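Local coordinates for suppressor protein MPT5 (Saccharomyces cerevisiae, PDB 5BZ1) that binds short recognition elements in the 3'-untranslated regions of target mRNAs through its PUF domain and so regulates gene expression after transcription, at residues K30-P35 and C70-A75; K263-I268 and V328-P333; A293-L298 and G355-D360. One frame throughout, in Å; residues are numbered along the deposited sequence.

Contact 1: residues K30-P35 and C70-A75; sequences KKLETP and CDYLTA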
# COMPACT_ATOMS: atom_id res chain seq x y z
N LYS A 30 -4.89 -37.06 -5.36
CA LYS A 30 -6.01 -37.70 -6.04
C LYS A 30 -6.85 -38.51 -5.05
O LYS A 30 -8.08 -38.53 -5.14
CB LYS A 30 -5.50 -38.60 -7.16
CG LYS A 30 -6.60 -39.37 -7.88
CD LYS A 30 -6.05 -40.24 -9.00
CE LYS A 30 -7.16 -40.98 -9.73
NZ LYS A 30 -6.65 -41.83 -10.83
N LYS A 31 -6.18 -39.16 -4.10
CA LYS A 31 -6.86 -39.94 -3.08
C LYS A 31 -7.69 -39.04 -2.16
O LYS A 31 -8.80 -39.39 -1.78
CB LYS A 31 -5.85 -40.75 -2.27
CG LYS A 31 -6.08 -42.25 -2.32
CD LYS A 31 -6.21 -42.73 -3.75
CE LYS A 31 -6.53 -44.22 -3.80
NZ LYS A 31 -6.67 -44.70 -5.20
N LEU A 32 -7.13 -37.88 -1.82
CA LEU A 32 -7.84 -36.89 -1.01
C LEU A 32 -9.07 -36.37 -1.77
O LEU A 32 -10.07 -35.98 -1.16
CB LEU A 32 -6.92 -35.72 -0.64
CG LEU A 32 -5.88 -35.99 0.43
CD1 LEU A 32 -4.86 -34.86 0.50
CD2 LEU A 32 -6.54 -36.18 1.78
N GLU A 33 -8.98 -36.36 -3.09
CA GLU A 33 -10.08 -35.92 -3.94
C GLU A 33 -11.07 -37.05 -4.22
O GLU A 33 -12.07 -36.85 -4.91
CB GLU A 33 -9.56 -35.34 -5.25
CG GLU A 33 -8.72 -34.07 -5.11
CD GLU A 33 -8.11 -33.64 -6.43
OE1 GLU A 33 -7.58 -32.51 -6.51
OE2 GLU A 33 -8.15 -34.43 -7.40
N THR A 34 -10.77 -38.24 -3.69
CA THR A 34 -11.64 -39.41 -3.85
C THR A 34 -12.54 -39.56 -2.63
O THR A 34 -12.09 -40.02 -1.58
CB THR A 34 -10.82 -40.70 -4.04
OG1 THR A 34 -9.84 -40.50 -5.07
CG2 THR A 34 -11.73 -41.87 -4.42
N PRO A 35 -13.83 -39.18 -2.77
CA PRO A 35 -14.81 -39.10 -1.69
C PRO A 35 -14.85 -40.35 -0.81
O PRO A 35 -14.87 -40.23 0.41
CB PRO A 35 -16.14 -38.94 -2.43
CG PRO A 35 -15.76 -38.25 -3.70
CD PRO A 35 -14.42 -38.83 -4.08
N CYS A 70 -5.03 -28.88 3.44
CA CYS A 70 -5.76 -27.76 4.05
C CYS A 70 -7.24 -27.72 3.68
O CYS A 70 -8.05 -27.14 4.40
CB CYS A 70 -5.11 -26.42 3.67
SG CYS A 70 -3.56 -26.09 4.53
N ASP A 71 -7.60 -28.35 2.57
CA ASP A 71 -8.99 -28.39 2.13
C ASP A 71 -9.79 -29.51 2.79
O ASP A 71 -11.01 -29.59 2.64
CB ASP A 71 -9.07 -28.52 0.60
CG ASP A 71 -8.68 -27.25 -0.13
OD1 ASP A 71 -8.85 -26.16 0.45
OD2 ASP A 71 -8.21 -27.35 -1.28
N TYR A 72 -9.11 -30.38 3.54
CA TYR A 72 -9.74 -31.59 4.07
C TYR A 72 -9.54 -31.82 5.58
O TYR A 72 -10.31 -32.55 6.20
CB TYR A 72 -9.26 -32.82 3.30
CG TYR A 72 -9.54 -32.76 1.81
CD1 TYR A 72 -10.77 -33.16 1.31
CD2 TYR A 72 -8.59 -32.32 0.91
CE1 TYR A 72 -11.04 -33.12 -0.04
CE2 TYR A 72 -8.85 -32.26 -0.44
CZ TYR A 72 -10.08 -32.67 -0.91
OH TYR A 72 -10.35 -32.62 -2.26
N LEU A 73 -8.51 -31.20 6.15
CA LEU A 73 -8.19 -31.38 7.57
C LEU A 73 -9.35 -30.98 8.50
O LEU A 73 -10.05 -30.01 8.23
CB LEU A 73 -6.94 -30.58 7.96
CG LEU A 73 -5.59 -31.00 7.39
CD1 LEU A 73 -4.48 -30.08 7.89
CD2 LEU A 73 -5.28 -32.44 7.73
N THR A 74 -9.54 -31.74 9.57
CA THR A 74 -10.47 -31.35 10.63
C THR A 74 -9.89 -30.13 11.33
O THR A 74 -8.71 -29.83 11.17
CB THR A 74 -10.64 -32.46 11.67
OG1 THR A 74 -9.40 -32.70 12.34
CG2 THR A 74 -11.12 -33.76 11.02
N ALA A 75 -10.71 -29.44 12.12
CA ALA A 75 -10.24 -28.30 12.89
C ALA A 75 -9.14 -28.72 13.85
O ALA A 75 -8.15 -28.00 14.02
CB ALA A 75 -11.38 -27.65 13.64

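Contact 2: residues K263-I268 and V328-P333; sequences KLFRII and VKNYSP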
# COMPACT_ATOMS: atom_id res chain seq x y z
N LYS A 263 -6.19 18.15 -4.67
CA LYS A 263 -6.92 17.87 -3.44
C LYS A 263 -7.47 19.15 -2.82
O LYS A 263 -8.60 19.18 -2.34
CB LYS A 263 -6.02 17.14 -2.44
CG LYS A 263 -6.75 16.70 -1.19
CD LYS A 263 -5.84 15.96 -0.23
CE LYS A 263 -6.61 15.53 1.01
NZ LYS A 263 -7.75 14.63 0.68
N LEU A 264 -6.66 20.21 -2.83
CA LEU A 264 -7.08 21.51 -2.33
C LEU A 264 -8.28 22.03 -3.11
O LEU A 264 -9.26 22.49 -2.53
CB LEU A 264 -5.92 22.51 -2.42
CG LEU A 264 -4.74 22.33 -1.46
CD1 LEU A 264 -3.65 23.34 -1.76
CD2 LEU A 264 -5.19 22.46 -0.02
N PHE A 265 -8.18 21.97 -4.44
CA PHE A 265 -9.26 22.40 -5.32
C PHE A 265 -10.55 21.62 -5.05
O PHE A 265 -11.62 22.21 -4.93
CB PHE A 265 -8.85 22.20 -6.78
CG PHE A 265 -7.99 23.31 -7.33
CD1 PHE A 265 -8.25 24.64 -7.01
CD2 PHE A 265 -6.93 23.02 -8.18
CE1 PHE A 265 -7.46 25.66 -7.53
CE2 PHE A 265 -6.14 24.04 -8.70
CZ PHE A 265 -6.40 25.36 -8.37
N ARG A 266 -10.44 20.30 -4.94
CA ARG A 266 -11.61 19.45 -4.77
C ARG A 266 -12.34 19.71 -3.45
O ARG A 266 -13.57 19.70 -3.39
CB ARG A 266 -11.22 17.97 -4.88
CG ARG A 266 -12.42 17.04 -4.97
CD ARG A 266 -12.02 15.63 -5.35
NE ARG A 266 -13.15 14.88 -5.88
CZ ARG A 266 -13.08 13.61 -6.27
NH1 ARG A 266 -11.94 12.94 -6.19
NH2 ARG A 266 -14.16 13.00 -6.74
N ILE A 267 -11.57 19.94 -2.38
CA ILE A 267 -12.15 20.23 -1.07
C ILE A 267 -12.94 21.54 -1.10
O ILE A 267 -14.08 21.60 -0.64
CB ILE A 267 -11.06 20.30 0.02
CG1 ILE A 267 -10.61 18.90 0.41
CG2 ILE A 267 -11.57 21.03 1.24
CD1 ILE A 267 -9.44 18.87 1.38
N ILE A 268 -12.32 22.58 -1.64
CA ILE A 268 -12.91 23.92 -1.65
C ILE A 268 -14.14 24.00 -2.56
O ILE A 268 -15.16 24.56 -2.17
CB ILE A 268 -11.86 24.99 -2.04
CG1 ILE A 268 -10.70 24.98 -1.03
CG2 ILE A 268 -12.48 26.37 -2.09
CD1 ILE A 268 -9.56 25.93 -1.37
N VAL A 328 -8.57 25.82 -15.38
CA VAL A 328 -9.86 26.32 -14.93
C VAL A 328 -10.89 25.20 -14.67
O VAL A 328 -11.89 25.41 -13.98
CB VAL A 328 -10.43 27.37 -15.92
CG1 VAL A 328 -11.02 26.69 -17.15
CG2 VAL A 328 -11.47 28.25 -15.24
N LYS A 329 -10.64 24.02 -15.22
CA LYS A 329 -11.49 22.86 -14.96
C LYS A 329 -11.50 22.50 -13.47
O LYS A 329 -12.49 22.00 -12.95
CB LYS A 329 -11.03 21.65 -15.77
CG LYS A 329 -11.53 21.64 -17.20
CD LYS A 329 -10.79 20.61 -18.04
CE LYS A 329 -11.12 20.76 -19.52
NZ LYS A 329 -10.26 19.88 -20.37
N ASN A 330 -10.38 22.78 -12.81
CA ASN A 330 -10.22 22.44 -11.40
C ASN A 330 -10.88 23.42 -10.44
O ASN A 330 -11.14 23.08 -9.29
CB ASN A 330 -8.73 22.31 -11.06
CG ASN A 330 -8.05 21.18 -11.82
OD1 ASN A 330 -8.69 20.22 -12.23
ND2 ASN A 330 -6.74 21.30 -11.99
N TYR A 331 -11.15 24.64 -10.90
CA TYR A 331 -11.59 25.70 -10.00
C TYR A 331 -12.66 26.66 -10.53
O TYR A 331 -12.86 27.74 -9.97
CB TYR A 331 -10.38 26.52 -9.51
CG TYR A 331 -9.59 27.19 -10.62
CD1 TYR A 331 -10.02 28.37 -11.20
CD2 TYR A 331 -8.39 26.65 -11.07
CE1 TYR A 331 -9.31 28.99 -12.19
CE2 TYR A 331 -7.66 27.26 -12.07
CZ TYR A 331 -8.13 28.43 -12.63
OH TYR A 331 -7.42 29.05 -13.63
N SER A 332 -13.36 26.27 -11.59
CA SER A 332 -14.38 27.15 -12.18
C SER A 332 -15.50 27.61 -11.23
O SER A 332 -15.93 28.76 -11.31
CB SER A 332 -14.95 26.56 -13.48
OG SER A 332 -16.05 25.70 -13.25
N PRO A 333 -15.97 26.74 -10.31
CA PRO A 333 -16.96 27.24 -9.35
C PRO A 333 -16.43 28.34 -8.43
O PRO A 333 -17.24 29.08 -7.86
CB PRO A 333 -17.31 25.99 -8.53
CG PRO A 333 -17.05 24.85 -9.45
CD PRO A 333 -15.83 25.27 -10.22

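Contact 3: residues A293-L298 and G355-D360; sequences ASMNIL and GNFCND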
# COMPACT_ATOMS: atom_id res chain seq x y z
N ALA A 293 -8.53 25.65 6.26
CA ALA A 293 -7.11 25.37 6.10
C ALA A 293 -6.72 25.33 4.63
O ALA A 293 -5.72 25.92 4.23
CB ALA A 293 -6.76 24.06 6.78
N SER A 294 -7.52 24.64 3.82
CA SER A 294 -7.26 24.49 2.40
C SER A 294 -7.20 25.83 1.66
O SER A 294 -6.38 26.01 0.76
CB SER A 294 -8.32 23.60 1.75
OG SER A 294 -8.41 22.35 2.41
N MET A 295 -8.07 26.75 2.05
CA MET A 295 -8.14 28.06 1.40
C MET A 295 -6.85 28.86 1.55
O MET A 295 -6.33 29.40 0.57
CB MET A 295 -9.34 28.85 1.93
CG MET A 295 -10.69 28.39 1.38
SD MET A 295 -12.13 29.16 2.14
CE MET A 295 -11.38 30.50 3.06
N ASN A 296 -6.32 28.93 2.77
CA ASN A 296 -5.08 29.66 3.03
C ASN A 296 -3.86 29.05 2.33
O ASN A 296 -2.98 29.77 1.85
CB ASN A 296 -4.82 29.76 4.54
CG ASN A 296 -5.91 30.53 5.27
OD1 ASN A 296 -6.66 29.97 6.07
ND2 ASN A 296 -5.99 31.83 5.00
N ILE A 297 -3.82 27.72 2.26
CA ILE A 297 -2.72 27.01 1.63
C ILE A 297 -2.74 27.20 0.12
O ILE A 297 -1.69 27.36 -0.51
CB ILE A 297 -2.77 25.50 1.97
CG1 ILE A 297 -2.54 25.28 3.46
CG2 ILE A 297 -1.74 24.72 1.15
CD1 ILE A 297 -2.70 23.83 3.90
N LEU A 298 -3.94 27.17 -0.47
CA LEU A 298 -4.09 27.37 -1.91
C LEU A 298 -3.60 28.76 -2.31
O LEU A 298 -2.83 28.91 -3.26
CB LEU A 298 -5.54 27.16 -2.34
CG LEU A 298 -5.86 27.36 -3.82
CD1 LEU A 298 -4.96 26.48 -4.69
CD2 LEU A 298 -7.32 27.08 -4.12
N GLY A 355 -17.00 34.36 0.62
CA GLY A 355 -17.05 35.61 -0.11
C GLY A 355 -15.68 36.25 -0.31
O GLY A 355 -15.28 36.54 -1.44
N ASN A 356 -14.96 36.46 0.78
CA ASN A 356 -13.63 37.05 0.72
C ASN A 356 -12.61 36.16 0.01
O ASN A 356 -11.79 36.64 -0.77
CB ASN A 356 -13.14 37.44 2.12
CG ASN A 356 -11.87 38.28 2.08
OD1 ASN A 356 -11.59 38.96 1.09
ND2 ASN A 356 -11.10 38.24 3.16
N PHE A 357 -12.66 34.85 0.29
CA PHE A 357 -11.73 33.92 -0.34
C PHE A 357 -11.87 33.90 -1.86
O PHE A 357 -10.89 34.08 -2.58
CB PHE A 357 -11.92 32.49 0.17
CG PHE A 357 -11.23 31.46 -0.68
CD1 PHE A 357 -9.86 31.32 -0.63
CD2 PHE A 357 -11.96 30.66 -1.54
CE1 PHE A 357 -9.21 30.39 -1.42
CE2 PHE A 357 -11.32 29.72 -2.34
CZ PHE A 357 -9.94 29.59 -2.28
N CYS A 358 -13.09 33.66 -2.34
CA CYS A 358 -13.36 33.58 -3.77
C CYS A 358 -12.91 34.84 -4.50
O CYS A 358 -12.52 34.79 -5.66
CB CYS A 358 -14.85 33.34 -4.04
SG CYS A 358 -15.40 31.65 -3.73
N ASN A 359 -12.95 35.97 -3.79
CA ASN A 359 -12.46 37.24 -4.32
C ASN A 359 -10.94 37.30 -4.36
O ASN A 359 -10.35 37.75 -5.35
CB ASN A 359 -13.01 38.40 -3.50
CG ASN A 359 -12.61 39.76 -4.06
OD1 ASN A 359 -13.22 40.25 -5.01
ND2 ASN A 359 -11.59 40.37 -3.47
N ASP A 360 -10.30 36.84 -3.29
CA ASP A 360 -8.84 36.80 -3.23
C ASP A 360 -8.28 35.79 -4.24
O ASP A 360 -7.24 36.04 -4.86
CB ASP A 360 -8.36 36.45 -1.81
CG ASP A 360 -8.69 37.53 -0.80
OD1 ASP A 360 -8.44 38.72 -1.08
OD2 ASP A 360 -9.21 37.19 0.28

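Contact 1: residues K30-P35 and C70-A75
Leu32 and Tyr72 bring the two backbones closest, with their CA atoms 7.6 Å apart. Residues 30-32 are the last turn of helix 22-32, and the chain then leaves the helix at Glu33. Residues 70-75 form the link between helix 62-69 and helix 75-85. No hydrogen bond joins the two segments. Within residues 30-35 the helix end is fastened by Thr34, whose OG1 donates to Lys30 O at 2.6 Å; the donor stands 33° out of the carbonyl plane. Thr34 N also bonds to Lys31 O.

The contact is carried by the Tyr72 ring. Its CG lies beside the backbone N (chi1 -59°), which sends the ring across to the end of helix 22-32. Leu32 O sits over one face of this ring, 3.2 Å from Tyr72 CE1. The same oxygen also accepts a hydrogen bond from Ser38 OG. Leu32 CB packs against Tyr72 CE2 at 4.0 Å, an apolar touch. Glu33 meets the phenol end with its aliphatic part: its CG is 3.6 Å from Tyr72 OH. The extended Glu33 chain carries the carboxylate on to a salt bridge with Lys68, and the carboxylate plane is turned 50° from the Tyr72 ring.

The contact joins Pumilio repeat 1 to Pumilio repeat 2 in the PUF scaffold. Leu32 also packs on Leu65 and Leu69 of helix 62-69 and on Val41 of helix 38-49. Ser38 of helix 38-49 touches Tyr72, and Arg42 of that helix bonds to Tyr72 O.

Contact 2: residues K263-I268 and V328-P333
Pumilio repeats 7 and 8 meet where Phe265, on helix 253-273, packs against Asn330 and Tyr331 in the loop that follows helix 318-326. The CA atoms of Phe265 and Asn330 are 6.2 Å apart, and the segments share no hydrogen bond. Phe265 CD2 touches Asn330 CB at 3.5 Å. On the backbone side, Asn330 O lies 3.5 Å from Phe265 CB. The far end of the ring reaches the tyrosine, with Phe265 CZ 3.6 Å from Tyr331 CD2. Phe265 CE1 is equally near Tyr331 CB.

The two aromatic side chains lie side by side and point the same way. The Phe265 and Tyr331 rings meet obliquely, with planes 36° apart and centroids 5.4 Å apart. In this all-helical repeat scaffold, the loop after one helix thus closes over a helix of the preceding repeat. The Tyr331 CG stands between its own backbone N and carbonyl carbon (chi1 60°), which folds the ring back over Val328. Val328 CA lies 3.6 Å above one face of the Tyr331 ring, offset toward its rim.

The polar ends are tied back to their own repeat. Asn330 ND2 donates to Thr324 O, which fixes the amide as its CB packs on the phenylalanine. Tyr331 OH is hydrogen-bonded to Leu326 O. Phe361 of helix 354-375 touches Phe265 and meets the Tyr331 ring edge-to-face.

Contact 3: residues A293-L298 and G355-D360
The Phe357 ring takes Met295 over one face and Leu298 at its edge. Met295 CG stands almost on the ring normal, 3.6 Å from the centroid of the Phe357 ring and 8° off that normal. This is a CH-pi contact. The sulfur follows over the same face, with Met295 SD 4.2 Å from the Phe357 centroid, a Met-aromatic contact. At the edge, near the ring plane, Leu298 CD2 approaches Phe357 CZ at 4.1 Å.

The methionine chain bends sharply at its last torsion, which is nearly eclipsed (chi3 12°) and so probably strained. The bend turns the methyl group back toward the root of the phenylalanine, where Met295 CE touches Phe357 CB at 3.6 Å. The other end of the ring reaches the helix backbone: Phe357 CE1 is 3.6 Å from Met295 O.

These are two helices of the PUF domain, 288-307 and 354-375, packed through apolar side chains without a hydrogen bond between the segments. Met295 and Phe357 give the nearest CA pair, 7.1 Å apart. Phe357 has its CG anti to the backbone N (chi1 166°), and this carries the ring across to the other helix. Replacing Phe357 by an alanine would probably open a gap beneath Met295, cost it both its CH-pi and sulfur contacts, and leave its bent chain free to turn. Helix 253-273 adds to the packing, with Ile268 against Phe357 and Ile272 against Cys358.

The contacts lie toward the two ends of one PUF RNA-binding domain. Contact 1 comes first in the chain and closes before the other two begin. Its centre is 58 Å from that of contact 2 and 65 Å from that of contact 3, across the centre of the chain. Contacts 2 and 3 are neighbours, their centres about 11 Å apart, and their segments alternate in sequence. Helix 253-273 joins them: its Ile268 and its Phe265 both pack on Leu298. Contacts 1 and 2 each couple consecutive Pumilio repeats, and contact 3 extends the packing at the C-terminal end of the RNA-binding scaffold.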